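Putative chitobiase (PDB 3HNM) is of unknown function but is a putative chitobiase fragment whose F5/8 type C domain probably binds carbohydrate. Local coordinates at residues His91-Thr96 against Tyr150-Ser156; Phe23-Thr28 against Gly38-Glu42; Ser97-Val102 against Lys113-Ser119; Glu61-Tyr65 against Val142-Thr146. All blocks are in the same frame, centred on the assembly; numbering follows the deposited sequence.

In the fold
All four contacts belong to one F5/8 type C beta-sandwich. Contacts 3 and 4, both partly buried, share the five-stranded sheet: strand 138-146, paired with Tyr65 in contact 4, is also the neighbour of strand 100-105 in contact 3, and the Lys98-Asp145 salt bridge ties the two together. Both centre on backbone hydrogen bonds, flanked by side-chain packing. Contacts 1 and 2 join loops at the sandwich end. The largely buried contact 1 uses hydroxyl-to-carbonyl bonds, whereas the partly buried contact 2 has no hydrogen bond between its segments and relies on sulfur, aromatic and aliphatic packing. His91 meets Trp39 where these two touch, and Val155 packs on Tyr65 between contacts 1 and 4.

Contact 1. Residues His91-Thr96 against Tyr150-Ser156; sequences HVWAGT and YDGLRVS
In this F5/8 type C beta-sandwich, two loops meet at one end: His91-Thr96, which leads into strand 97-98, and Tyr150-Ser156, which enters strand 156-166. Val92-Ala94 have helical phi/psi without regular helical bonding, while Arg154-Ser156 are extended; Ala94 lies opposite Val155 (CA-CA 4.5 Å) and Gly95 opposite Ser156 (4.6 Å). On the aromatic side, Trp93 and Tyr150, both p rotamers, bring their six-membered rings together obliquely, centroids 4.8 Å apart and planes at 41°. CA-H...O contacts run from Val155 CA to Ala94 O (2.9 Å) and from Gly95 CA to Ser156 O (3.0 Å). Arg154 NE forms a salt bridge with Asp151 OD2 (2.8 Å) within its own loop. Three hydrogen bonds cross between the loops. Ser156 N gives a weak one to Ala94 O (3.0 Å), and Ser156 OG a very short one to His91 O (2.5 Å), although the hydroxyl position is less certain. Thr96, with chi1 p, directs OG1 to Arg154 O, donating a 2.6 Å hydrogen bond.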
loop_
_atom_site.group_PDB
_atom_site.type_symbol
_atom_site.label_atom_id
_atom_site.label_comp_id
_atom_site.label_asym_id
_atom_site.label_seq_id
_atom_site.Cartn_x
_atom_site.Cartn_y
_atom_site.Cartn_z
ATOM N N HIS A 91 -9.620 -11.968 4.604
ATOM C CA HIS A 91 -9.575 -11.085 5.760
ATOM C C HIS A 91 -10.065 -9.660 5.515
ATOM O O HIS A 91 -9.281 -8.715 5.600
ATOM C CB HIS A 91 -8.150 -11.006 6.312
ATOM C CG HIS A 91 -7.625 -12.296 6.865
ATOM N ND1 HIS A 91 -7.125 -13.301 6.066
ATOM C CD2 HIS A 91 -7.456 -12.713 8.141
ATOM C CE1 HIS A 91 -6.665 -14.277 6.825
ATOM N NE2 HIS A 91 -6.852 -13.945 8.089
ATOM N N VAL A 92 -11.353 -9.502 5.218
ATOM C CA VAL A 92 -11.901 -8.168 4.989
ATOM C C VAL A 92 -12.081 -7.468 6.336
ATOM O O VAL A 92 -12.049 -6.236 6.414
ATOM C CB VAL A 92 -13.260 -8.215 4.247
ATOM C CG1 VAL A 92 -13.065 -8.749 2.846
ATOM C CG2 VAL A 92 -14.239 -9.080 5.006
ATOM N N TRP A 93 -12.259 -8.252 7.398
ATOM C CA TRP A 93 -12.422 -7.677 8.732
ATOM C C TRP A 93 -11.061 -7.184 9.246
ATOM O O TRP A 93 -10.986 -6.383 10.184
ATOM C CB TRP A 93 -13.026 -8.705 9.728
ATOM C CG TRP A 93 -12.176 -9.936 9.956
ATOM C CD1 TRP A 93 -12.188 -11.075 9.214
ATOM C CD2 TRP A 93 -11.074 -10.073 10.872
ATOM N NE1 TRP A 93 -11.153 -11.907 9.591
ATOM C CE2 TRP A 93 -10.455 -11.313 10.606
ATOM C CE3 TRP A 93 -10.545 -9.261 11.880
ATOM C CZ2 TRP A 93 -9.342 -11.761 11.304
ATOM C CZ3 TRP A 93 -9.432 -9.708 12.576
ATOM C CH2 TRP A 93 -8.844 -10.946 12.283
ATOM N N ALA A 94 -9.985 -7.642 8.608
ATOM C CA ALA A 94 -8.635 -7.264 9.017
ATOM C C ALA A 94 -8.166 -5.910 8.489
ATOM O O ALA A 94 -7.235 -5.330 9.039
ATOM C CB ALA A 94 -7.658 -8.350 8.607
ATOM N N GLY A 95 -8.809 -5.414 7.432
ATOM C CA GLY A 95 -8.434 -4.123 6.876
ATOM C C GLY A 95 -8.782 -3.056 7.889
ATOM O O GLY A 95 -9.900 -2.552 7.916
ATOM N N THR A 96 -7.816 -2.701 8.724
ATOM C CA THR A 96 -8.065 -1.734 9.771
ATOM C C THR A 96 -7.164 -0.512 9.738
ATOM O O THR A 96 -7.010 0.180 10.745
ATOM C CB THR A 96 -7.970 -2.429 11.150
ATOM O OG1 THR A 96 -6.778 -3.223 11.201
ATOM C CG2 THR A 96 -9.181 -3.335 11.376
ATOM N N TYR A 150 -11.696 -7.611 17.136
ATOM C CA TYR A 150 -12.149 -8.499 18.205
ATOM C C TYR A 150 -10.932 -9.288 18.654
ATOM O O TYR A 150 -10.867 -9.771 19.780
ATOM C CB TYR A 150 -13.241 -9.467 17.724
ATOM C CG TYR A 150 -12.803 -10.428 16.645
ATOM C CD1 TYR A 150 -12.139 -11.612 16.958
ATOM C CD2 TYR A 150 -13.012 -10.123 15.300
ATOM C CE1 TYR A 150 -11.690 -12.465 15.954
ATOM C CE2 TYR A 150 -12.567 -10.966 14.290
ATOM C CZ TYR A 150 -11.904 -12.136 14.618
ATOM O OH TYR A 150 -11.450 -12.963 13.610
ATOM N N ASP A 151 -9.959 -9.411 17.763
ATOM C CA ASP A 151 -8.756 -10.144 18.092
ATOM C C ASP A 151 -7.545 -9.227 18.140
ATOM O O ASP A 151 -6.487 -9.552 17.610
ATOM C CB ASP A 151 -8.535 -11.267 17.083
ATOM C CG ASP A 151 -7.371 -12.134 17.443
ATOM O OD1 ASP A 151 -7.238 -12.427 18.663
ATOM O OD2 ASP A 151 -6.618 -12.521 16.517
ATOM N N GLY A 152 -7.715 -8.085 18.794
ATOM C CA GLY A 152 -6.635 -7.136 18.918
ATOM C C GLY A 152 -6.133 -6.619 17.587
ATOM O O GLY A 152 -6.804 -6.747 16.563
ATOM N N LEU A 153 -4.930 -6.045 17.617
ATOM C CA LEU A 153 -4.268 -5.479 16.444
ATOM C C LEU A 153 -4.015 -6.470 15.305
ATOM O O LEU A 153 -3.021 -7.201 15.306
ATOM C CB LEU A 153 -2.929 -4.851 16.858
ATOM C CG LEU A 153 -1.991 -4.279 15.796
ATOM C CD1 LEU A 153 -2.257 -2.810 15.659
ATOM C CD2 LEU A 153 -0.543 -4.517 16.194
ATOM N N ARG A 154 -4.916 -6.492 14.331
ATOM C CA ARG A 154 -4.780 -7.356 13.150
ATOM C C ARG A 154 -4.890 -6.404 11.977
ATOM O O ARG A 154 -5.496 -5.346 12.100
ATOM C CB ARG A 154 -5.923 -8.371 13.082
ATOM C CG ARG A 154 -5.886 -9.430 14.146
ATOM C CD ARG A 154 -4.629 -10.245 14.018
ATOM N NE ARG A 154 -4.592 -11.359 14.961
ATOM C CZ ARG A 154 -3.534 -12.143 15.117
ATOM N NH1 ARG A 154 -2.442 -11.926 14.393
ATOM N NH2 ARG A 154 -3.555 -13.134 15.988
ATOM N N VAL A 155 -4.301 -6.745 10.846
ATOM C CA VAL A 155 -4.425 -5.846 9.714
ATOM C C VAL A 155 -4.083 -6.503 8.382
ATOM O O VAL A 155 -3.091 -7.230 8.264
ATOM C CB VAL A 155 -3.605 -4.506 9.961
ATOM C CG1 VAL A 155 -2.421 -4.779 10.858
ATOM C CG2 VAL A 155 -3.141 -3.889 8.651
ATOM N N SER A 156 -4.967 -6.295 7.406
ATOM C CA SER A 156 -4.772 -6.818 6.066
ATOM C C SER A 156 -5.071 -5.697 5.078
ATOM O O SER A 156 -5.937 -4.857 5.326
ATOM C CB SER A 156 -5.662 -8.035 5.801
ATOM O OG SER A 156 -7.027 -7.732 5.947
#

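Contact 2. Residues Phe23-Thr28 against Gly38-Glu42; sequences FNNCCT and GWGVE
This is a packing contact between two loops flanking the short helix 32-35 of the F5/8 type C beta-sandwich, with no hydrogen bond between the segments. Phe23-Thr28 leaves the edge strand 20-23 and is extended at Phe23, Asn25 and Cys26 before Cys27 and Thr28 adopt helical angles. Gly38-Glu42 returns from the helix: Gly38 has positive phi (63°), Gly40 is extended, and Val41-Glu42 begin a 3-10 segment. The backbones stay apart, the nearest CA pair being Thr28 and Gly40 at 6.0 Å.

Side chains fill the gap. Cys26, chi1 t, puts SG 3.5 Å from Gly40 CA and 3.6 Å from Trp39 O; Thr28 N also makes a weak hydrogen bond to Cys26 SG (3.7 Å) within its own loop. Thr28 CG2 also reaches Gly40 CA (3.6 Å), and a CB on Gly40 would clash with Glu42 OE1. Cys27, chi1 p, places SG 3.5 Å from Trp39 CB and at the edge of the indole, 5.4 Å from the centroid of its six-membered ring, a sulfur-aromatic contact. Trp53 of strand 53-54 touches both Cys26 and Val41, and Phe67 of strand 65-71 touches Phe23 and Val41. Val41 is the central apolar residue: its CG1 lies over the Phe23 face as a CH-pi contact, 3.5 Å from the ring centroid and 19° off the normal.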
loop_
_atom_site.group_PDB
_atom_site.type_symbol
_atom_site.label_atom_id
_atom_site.label_comp_id
_atom_site.label_asym_id
_atom_site.label_seq_id
_atom_site.Cartn_x
_atom_site.Cartn_y
_atom_site.Cartn_z
ATOM N N PHE A 23 9.922 -4.312 2.800
ATOM C CA PHE A 23 8.841 -4.235 3.768
ATOM C C PHE A 23 9.360 -4.708 5.124
ATOM O O PHE A 23 10.494 -5.183 5.224
ATOM C CB PHE A 23 7.640 -5.072 3.291
ATOM C CG PHE A 23 7.935 -6.545 3.140
ATOM C CD1 PHE A 23 7.858 -7.397 4.234
ATOM C CD2 PHE A 23 8.307 -7.075 1.908
ATOM C CE1 PHE A 23 8.147 -8.755 4.110
ATOM C CE2 PHE A 23 8.599 -8.429 1.771
ATOM C CZ PHE A 23 8.518 -9.266 2.878
ATOM N N ASN A 24 8.549 -4.557 6.166
ATOM C CA ASN A 24 8.965 -4.972 7.500
ATOM C C ASN A 24 7.960 -5.894 8.190
ATOM O O ASN A 24 8.208 -6.359 9.303
ATOM C CB ASN A 24 9.234 -3.740 8.385
ATOM C CG ASN A 24 7.959 -3.132 8.969
ATOM O OD1 ASN A 24 6.911 -3.114 8.331
ATOM N ND2 ASN A 24 8.056 -2.614 10.181
ATOM N N ASN A 25 6.833 -6.172 7.539
ATOM C CA ASN A 25 5.828 -7.028 8.167
ATOM C C ASN A 25 4.862 -7.719 7.199
ATOM O O ASN A 25 4.176 -7.075 6.404
ATOM C CB ASN A 25 5.065 -6.184 9.213
ATOM C CG ASN A 25 4.075 -6.988 10.032
ATOM O OD1 ASN A 25 3.057 -7.409 9.516
ATOM N ND2 ASN A 25 4.372 -7.198 11.318
ATOM N N CYS A 26 4.836 -9.049 7.275
ATOM C CA CYS A 26 3.945 -9.887 6.460
ATOM C C CYS A 26 3.739 -11.211 7.199
ATOM O O CYS A 26 4.484 -11.537 8.119
ATOM C CB CYS A 26 4.548 -10.151 5.074
ATOM S SG CYS A 26 3.406 -10.980 3.899
ATOM N N CYS A 27 2.732 -11.975 6.806
ATOM C CA CYS A 27 2.475 -13.247 7.458
ATOM C C CYS A 27 3.423 -14.331 6.931
ATOM O O CYS A 27 3.628 -15.342 7.597
ATOM C CB CYS A 27 1.036 -13.665 7.198
ATOM S SG CYS A 27 0.720 -13.961 5.454
ATOM N N THR A 28 3.994 -14.100 5.742
ATOM C CA THR A 28 4.905 -15.045 5.082
ATOM C C THR A 28 6.235 -15.231 5.814
ATOM O O THR A 28 6.956 -16.213 5.597
ATOM C CB THR A 28 5.233 -14.630 3.612
ATOM O OG1 THR A 28 6.078 -13.471 3.601
ATOM C CG2 THR A 28 3.959 -14.347 2.841
ATOM N N GLY A 38 -1.037 -16.919 -0.816
ATOM C CA GLY A 38 -1.110 -15.692 -1.584
ATOM C C GLY A 38 -1.498 -14.536 -0.675
ATOM O O GLY A 38 -2.455 -13.813 -0.937
ATOM N N TRP A 39 -0.759 -14.368 0.412
ATOM C CA TRP A 39 -1.056 -13.295 1.332
ATOM C C TRP A 39 0.160 -12.415 1.477
ATOM O O TRP A 39 0.207 -11.527 2.329
ATOM C CB TRP A 39 -1.464 -13.843 2.707
ATOM C CG TRP A 39 -2.821 -14.510 2.758
ATOM C CD1 TRP A 39 -3.879 -14.302 1.914
ATOM C CD2 TRP A 39 -3.267 -15.474 3.722
ATOM N NE1 TRP A 39 -4.952 -15.079 2.290
ATOM C CE2 TRP A 39 -4.604 -15.808 3.394
ATOM C CE3 TRP A 39 -2.670 -16.091 4.828
ATOM C CZ2 TRP A 39 -5.347 -16.731 4.131
ATOM C CZ3 TRP A 39 -3.418 -17.014 5.564
ATOM C CH2 TRP A 39 -4.739 -17.322 5.208
ATOM N N GLY A 40 1.149 -12.663 0.631
ATOM C CA GLY A 40 2.382 -11.894 0.692
ATOM C C GLY A 40 2.264 -10.465 0.203
ATOM O O GLY A 40 1.219 -10.041 -0.305
ATOM N N VAL A 41 3.363 -9.730 0.362
ATOM C CA VAL A 41 3.437 -8.340 -0.059
ATOM C C VAL A 41 3.121 -8.172 -1.543
ATOM O O VAL A 41 2.378 -7.272 -1.908
ATOM C CB VAL A 41 4.840 -7.710 0.253
ATOM C CG1 VAL A 41 5.012 -7.542 1.744
ATOM C CG2 VAL A 41 5.953 -8.579 -0.303
ATOM N N GLU A 42 3.658 -9.043 -2.394
ATOM C CA GLU A 42 3.406 -8.951 -3.835
ATOM C C GLU A 42 1.920 -8.990 -4.147
ATOM O O GLU A 42 1.491 -8.591 -5.223
ATOM C CB GLU A 42 4.094 -10.096 -4.588
ATOM C CG GLU A 42 3.762 -11.480 -4.044
ATOM C CD GLU A 42 4.553 -11.827 -2.787
ATOM O OE1 GLU A 42 4.119 -12.747 -2.045
ATOM O OE2 GLU A 42 5.614 -11.192 -2.548
#

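Contact 3. Residues Ser97-Val102 against Lys113-Ser119; sequences SKAGYV and KLKDWTS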
loop_
_atom_site.group_PDB
_atom_site.type_symbol
_atom_site.label_atom_id
_atom_site.label_comp_id
_atom_site.label_asym_id
_atom_site.label_seq_id
_atom_site.Cartn_x
_atom_site.Cartn_y
_atom_site.Cartn_z
ATOM N N SER A 97 -6.574 -0.241 8.578
ATOM C CA SER A 97 -5.691 0.917 8.433
ATOM C C SER A 97 -6.461 2.158 8.875
ATOM O O SER A 97 -7.552 2.428 8.377
ATOM C CB SER A 97 -5.250 1.056 6.979
ATOM O OG SER A 97 -4.698 -0.157 6.494
ATOM N N LYS A 98 -5.879 2.908 9.808
ATOM C CA LYS A 98 -6.516 4.095 10.359
ATOM C C LYS A 98 -5.777 5.411 10.121
ATOM O O LYS A 98 -6.400 6.445 9.890
ATOM C CB LYS A 98 -6.745 3.900 11.857
ATOM C CG LYS A 98 -7.327 5.089 12.555
ATOM C CD LYS A 98 -8.001 4.655 13.815
ATOM C CE LYS A 98 -8.151 5.800 14.790
ATOM N NZ LYS A 98 -6.807 6.162 15.345
ATOM N N ALA A 99 -4.455 5.385 10.184
ATOM C CA ALA A 99 -3.675 6.589 9.966
ATOM C C ALA A 99 -2.313 6.194 9.445
ATOM O O ALA A 99 -1.879 5.054 9.610
ATOM C CB ALA A 99 -3.540 7.382 11.266
ATOM N N GLY A 100 -1.640 7.144 8.811
ATOM C CA GLY A 100 -0.326 6.873 8.257
ATOM C C GLY A 100 0.042 7.894 7.198
ATOM O O GLY A 100 -0.634 8.907 7.057
ATOM N N TYR A 101 1.098 7.612 6.445
ATOM C CA TYR A 101 1.564 8.522 5.423
ATOM C C TYR A 101 2.289 7.769 4.313
ATOM O O TYR A 101 2.500 6.567 4.420
ATOM C CB TYR A 101 2.498 9.547 6.059
ATOM C CG TYR A 101 3.736 8.928 6.668
ATOM C CD1 TYR A 101 3.700 8.286 7.915
ATOM C CD2 TYR A 101 4.949 8.974 5.987
ATOM C CE1 TYR A 101 4.856 7.713 8.455
ATOM C CE2 TYR A 101 6.092 8.410 6.511
ATOM C CZ TYR A 101 6.044 7.786 7.735
ATOM O OH TYR A 101 7.196 7.242 8.219
ATOM N N VAL A 102 2.660 8.480 3.251
ATOM C CA VAL A 102 3.356 7.884 2.111
ATOM C C VAL A 102 4.478 8.832 1.706
ATOM O O VAL A 102 4.246 10.032 1.590
ATOM C CB VAL A 102 2.358 7.665 0.926
ATOM C CG1 VAL A 102 1.575 8.922 0.670
ATOM C CG2 VAL A 102 3.090 7.215 -0.324
ATOM N N LYS A 113 8.256 13.457 2.167
ATOM C CA LYS A 113 6.840 13.166 2.485
ATOM C C LYS A 113 5.866 13.772 1.477
ATOM O O LYS A 113 6.080 14.862 0.975
ATOM C CB LYS A 113 6.445 13.654 3.893
ATOM C CG LYS A 113 6.809 12.719 5.052
ATOM C CD LYS A 113 6.092 13.118 6.376
ATOM C CE LYS A 113 6.468 12.181 7.559
ATOM N NZ LYS A 113 5.751 12.455 8.858
ATOM N N LEU A 114 4.794 13.048 1.193
ATOM C CA LEU A 114 3.800 13.510 0.251
ATOM C C LEU A 114 2.509 13.914 0.937
ATOM O O LEU A 114 1.988 15.013 0.722
ATOM C CB LEU A 114 3.512 12.426 -0.780
ATOM C CG LEU A 114 4.458 12.409 -1.977
ATOM C CD1 LEU A 114 5.882 12.624 -1.531
ATOM C CD2 LEU A 114 4.319 11.093 -2.709
ATOM N N LYS A 115 1.989 13.031 1.780
ATOM C CA LYS A 115 0.742 13.315 2.473
ATOM C C LYS A 115 0.575 12.436 3.701
ATOM O O LYS A 115 1.362 11.529 3.950
ATOM C CB LYS A 115 -0.427 13.088 1.515
ATOM C CG LYS A 115 -1.692 13.830 1.877
ATOM C CD LYS A 115 -1.507 15.338 1.703
ATOM C CE LYS A 115 -2.798 16.099 2.020
ATOM N NZ LYS A 115 -3.934 15.632 1.165
ATOM N N ASP A 116 -0.462 12.734 4.465
ATOM C CA ASP A 116 -0.779 11.995 5.662
ATOM C C ASP A 116 -2.233 11.553 5.580
ATOM O O ASP A 116 -3.141 12.282 5.981
ATOM C CB ASP A 116 -0.582 12.868 6.891
ATOM C CG ASP A 116 0.850 12.896 7.359
ATOM O OD1 ASP A 116 1.751 12.998 6.499
ATOM O OD2 ASP A 116 1.076 12.824 8.588
ATOM N N TRP A 117 -2.448 10.354 5.056
ATOM C CA TRP A 117 -3.781 9.803 4.901
ATOM C C TRP A 117 -4.398 9.356 6.234
ATOM O O TRP A 117 -3.704 9.242 7.238
ATOM C CB TRP A 117 -3.703 8.619 3.944
ATOM C CG TRP A 117 -2.725 7.568 4.374
ATOM C CD1 TRP A 117 -1.387 7.501 4.076
ATOM C CD2 TRP A 117 -3.004 6.449 5.206
ATOM N NE1 TRP A 117 -0.826 6.408 4.673
ATOM C CE2 TRP A 117 -1.799 5.743 5.374
ATOM C CE3 TRP A 117 -4.160 5.969 5.831
ATOM C CZ2 TRP A 117 -1.718 4.583 6.142
ATOM C CZ3 TRP A 117 -4.075 4.819 6.594
ATOM C CH2 TRP A 117 -2.868 4.141 6.742
ATOM N N THR A 118 -5.707 9.114 6.226
ATOM C CA THR A 118 -6.456 8.647 7.395
ATOM C C THR A 118 -7.745 7.990 6.921
ATOM O O THR A 118 -8.526 8.611 6.213
ATOM C CB THR A 118 -6.854 9.787 8.357
ATOM O OG1 THR A 118 -7.104 10.981 7.613
ATOM C CG2 THR A 118 -5.774 10.027 9.388
ATOM N N SER A 119 -7.963 6.734 7.300
ATOM C CA SER A 119 -9.179 6.020 6.918
ATOM C C SER A 119 -10.173 6.220 8.071
ATOM O O SER A 119 -9.806 6.137 9.248
ATOM C CB SER A 119 -8.857 4.538 6.695
ATOM O OG SER A 119 -9.968 3.796 6.229
#
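Backbone amides and carbonyls carry most of the polar pairing between Ser97-Val102 and Lys113-Ser119, which include parts of the beta hairpin 100-105/111-115. Within the hairpin, Val102 and Lys115 form an antiparallel hydrogen-bonded pair: Leu114 N donates to Val102 O (3.1 Å) and Val102 N donates weakly to Lys115 O (3.4 Å). Farther along, Ser119 N satisfies Lys98 O (3.0 Å), and Gly100 N gives a weak bond to Trp117 O (3.3 Å). The indole supplies a further donor, since Trp117 NE1 bonds weakly to Tyr101 O (3.3 Å). The Trp117 ring lies against Ala99 and Gly100; a CB on Gly100 would clash with Trp117 CZ2, and the backbone angles there (160/-168) also favour glycine. Beyond the segments Trp117 stacks on Phe141, placing it in the sandwich interior.

The lysines find different partners. Lys113 NZ stands over the Tyr101 ring, 4.5 Å from its centroid and 6° off the normal, in a cation-pi contact; Lys115 NZ bonds weakly to Asp130 O. Lys98 NZ forms a salt bridge with Asp145 of strand 138-146, whose Val142 and Thr144 hydrogen-bond the Tyr101 backbone and, weakly through OG1, Ala99 O. The contact thus combines a single hydrogen-bonded strand pair with an indole that both packs in the interior and donates to the backbone, while Lys98 pairs with Asp145 and Lys113 lies over the Tyr101 ring at the rim.

Contact 4. Residues Glu61-Tyr65 against Val142-Thr146; sequences EPLPY and VITDT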
loop_
_atom_site.group_PDB
_atom_site.type_symbol
_atom_site.label_atom_id
_atom_site.label_comp_id
_atom_site.label_asym_id
_atom_site.label_seq_id
_atom_site.Cartn_x
_atom_site.Cartn_y
_atom_site.Cartn_z
ATOM N N GLU A 61 3.037 -8.003 15.631
ATOM C CA GLU A 61 4.122 -7.015 15.645
ATOM C C GLU A 61 3.610 -5.584 15.832
ATOM O O GLU A 61 2.589 -5.206 15.271
ATOM C CB GLU A 61 4.909 -7.105 14.347
ATOM C CG GLU A 61 5.596 -8.444 14.154
ATOM C CD GLU A 61 6.846 -8.601 15.004
ATOM O OE1 GLU A 61 7.016 -7.799 15.951
ATOM O OE2 GLU A 61 7.656 -9.525 14.728
ATOM N N PRO A 62 4.316 -4.768 16.630
ATOM C CA PRO A 62 3.897 -3.381 16.864
ATOM C C PRO A 62 4.115 -2.490 15.648
ATOM O O PRO A 62 5.081 -2.651 14.908
ATOM C CB PRO A 62 4.753 -2.960 18.052
ATOM C CG PRO A 62 6.012 -3.708 17.822
ATOM C CD PRO A 62 5.509 -5.086 17.430
ATOM N N LEU A 63 3.201 -1.552 15.447
ATOM C CA LEU A 63 3.280 -0.641 14.313
ATOM C C LEU A 63 4.535 0.226 14.425
ATOM O O LEU A 63 5.121 0.329 15.500
ATOM C CB LEU A 63 2.007 0.204 14.269
ATOM C CG LEU A 63 0.693 -0.587 14.114
ATOM C CD1 LEU A 63 -0.476 0.303 14.497
ATOM C CD2 LEU A 63 0.519 -1.106 12.675
ATOM N N PRO A 64 4.952 0.892 13.336
ATOM C CA PRO A 64 4.403 0.940 11.987
ATOM C C PRO A 64 4.926 -0.087 11.005
ATOM O O PRO A 64 6.055 -0.575 11.111
ATOM C CB PRO A 64 4.784 2.325 11.540
ATOM C CG PRO A 64 6.195 2.371 12.012
ATOM C CD PRO A 64 6.109 1.799 13.427
ATOM N N TYR A 65 4.076 -0.360 10.019
ATOM C CA TYR A 65 4.340 -1.290 8.930
ATOM C C TYR A 65 4.578 -0.436 7.702
ATOM O O TYR A 65 3.827 0.504 7.455
ATOM C CB TYR A 65 3.112 -2.148 8.697
ATOM C CG TYR A 65 2.656 -2.920 9.902
ATOM C CD1 TYR A 65 3.564 -3.322 10.874
ATOM C CD2 TYR A 65 1.343 -3.379 9.993
ATOM C CE1 TYR A 65 3.182 -4.176 11.895
ATOM C CE2 TYR A 65 0.950 -4.239 11.009
ATOM C CZ TYR A 65 1.878 -4.641 11.951
ATOM O OH TYR A 65 1.539 -5.567 12.905
ATOM N N VAL A 142 3.223 3.705 4.643
ATOM C CA VAL A 142 3.445 3.404 6.060
ATOM C C VAL A 142 2.154 3.446 6.879
ATOM O O VAL A 142 1.458 4.453 6.878
ATOM C CB VAL A 142 4.476 4.405 6.688
ATOM C CG1 VAL A 142 4.632 4.133 8.168
ATOM C CG2 VAL A 142 5.834 4.292 5.985
ATOM N N ILE A 143 1.829 2.346 7.561
ATOM C CA ILE A 143 0.632 2.287 8.401
ATOM C C ILE A 143 1.135 2.653 9.786
ATOM O O ILE A 143 2.070 2.023 10.289
ATOM C CB ILE A 143 0.028 0.851 8.507
ATOM C CG1 ILE A 143 -0.027 0.165 7.138
ATOM C CG2 ILE A 143 -1.359 0.921 9.150
ATOM C CD1 ILE A 143 -1.185 0.544 6.297
ATOM N N THR A 144 0.536 3.663 10.405
ATOM C CA THR A 144 0.982 4.062 11.737
ATOM C C THR A 144 -0.040 3.740 12.811
ATOM O O THR A 144 0.330 3.463 13.946
ATOM C CB THR A 144 1.313 5.543 11.806
ATOM O OG1 THR A 144 0.216 6.307 11.284
ATOM C CG2 THR A 144 2.565 5.819 11.019
ATOM N N ASP A 145 -1.323 3.783 12.479
ATOM C CA ASP A 145 -2.297 3.410 13.478
ATOM C C ASP A 145 -3.326 2.505 12.847
ATOM O O ASP A 145 -3.649 2.649 11.676
ATOM C CB ASP A 145 -2.960 4.615 14.130
ATOM C CG ASP A 145 -3.503 4.274 15.504
ATOM O OD1 ASP A 145 -2.778 3.561 16.234
ATOM O OD2 ASP A 145 -4.626 4.704 15.857
ATOM N N THR A 146 -3.829 1.563 13.637
ATOM C CA THR A 146 -4.787 0.573 13.172
ATOM C C THR A 146 -6.051 0.549 14.035
ATOM O O THR A 146 -5.991 0.776 15.241
ATOM C CB THR A 146 -4.084 -0.836 13.167
ATOM O OG1 THR A 146 -3.418 -1.036 11.912
ATOM C CG2 THR A 146 -5.067 -1.969 13.407
#
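Backbone pairing is confined to the end of Glu61-Tyr65, where Tyr65 enters strand 65-71 and forms an antiparallel hydrogen-bonded pair with Ile143. Tyr65 N donates to Ile143 O (3.1 Å) and Ile143 N to Tyr65 O (2.7 Å), with the CA atoms 5.2 Å apart. Val142 CA adds a CA-H...O contact to Tyr65 O (3.2 Å). Before this pair, the peptide bond preceding Pro64 is cis, and Glu61 and Pro62 diverge from the strand.

Leu63 points toward Val142-Thr146 and packs along its backbone, with CD1 3.3 Å from Thr144 O and 3.7 Å from Asp145 CA. Pro64 CB sits 3.8 Å from Val142 CG1 and 3.0 Å from Ile143 O. Tyr65 and Ile143 point to the same face of the sheet, where Tyr65 CB comes within 4.2 Å of Ile143 CG1. At the far end of the tyrosine, OH donates to Glu61 O (2.6 Å), a hydrogen bond within the segment that joins its two ends.

Strand 138-146 lies between strands 65-71 and 100-105 in the five-stranded antiparallel sheet. On its other edge, Thr144 and Asp145 form a classic beta bulge opposite Ala99, and Asp145 makes a salt bridge with Lys98. Tyr65 also touches Val155 in the loop before strand 156-166, so that loop packs against the sheet beside this contact.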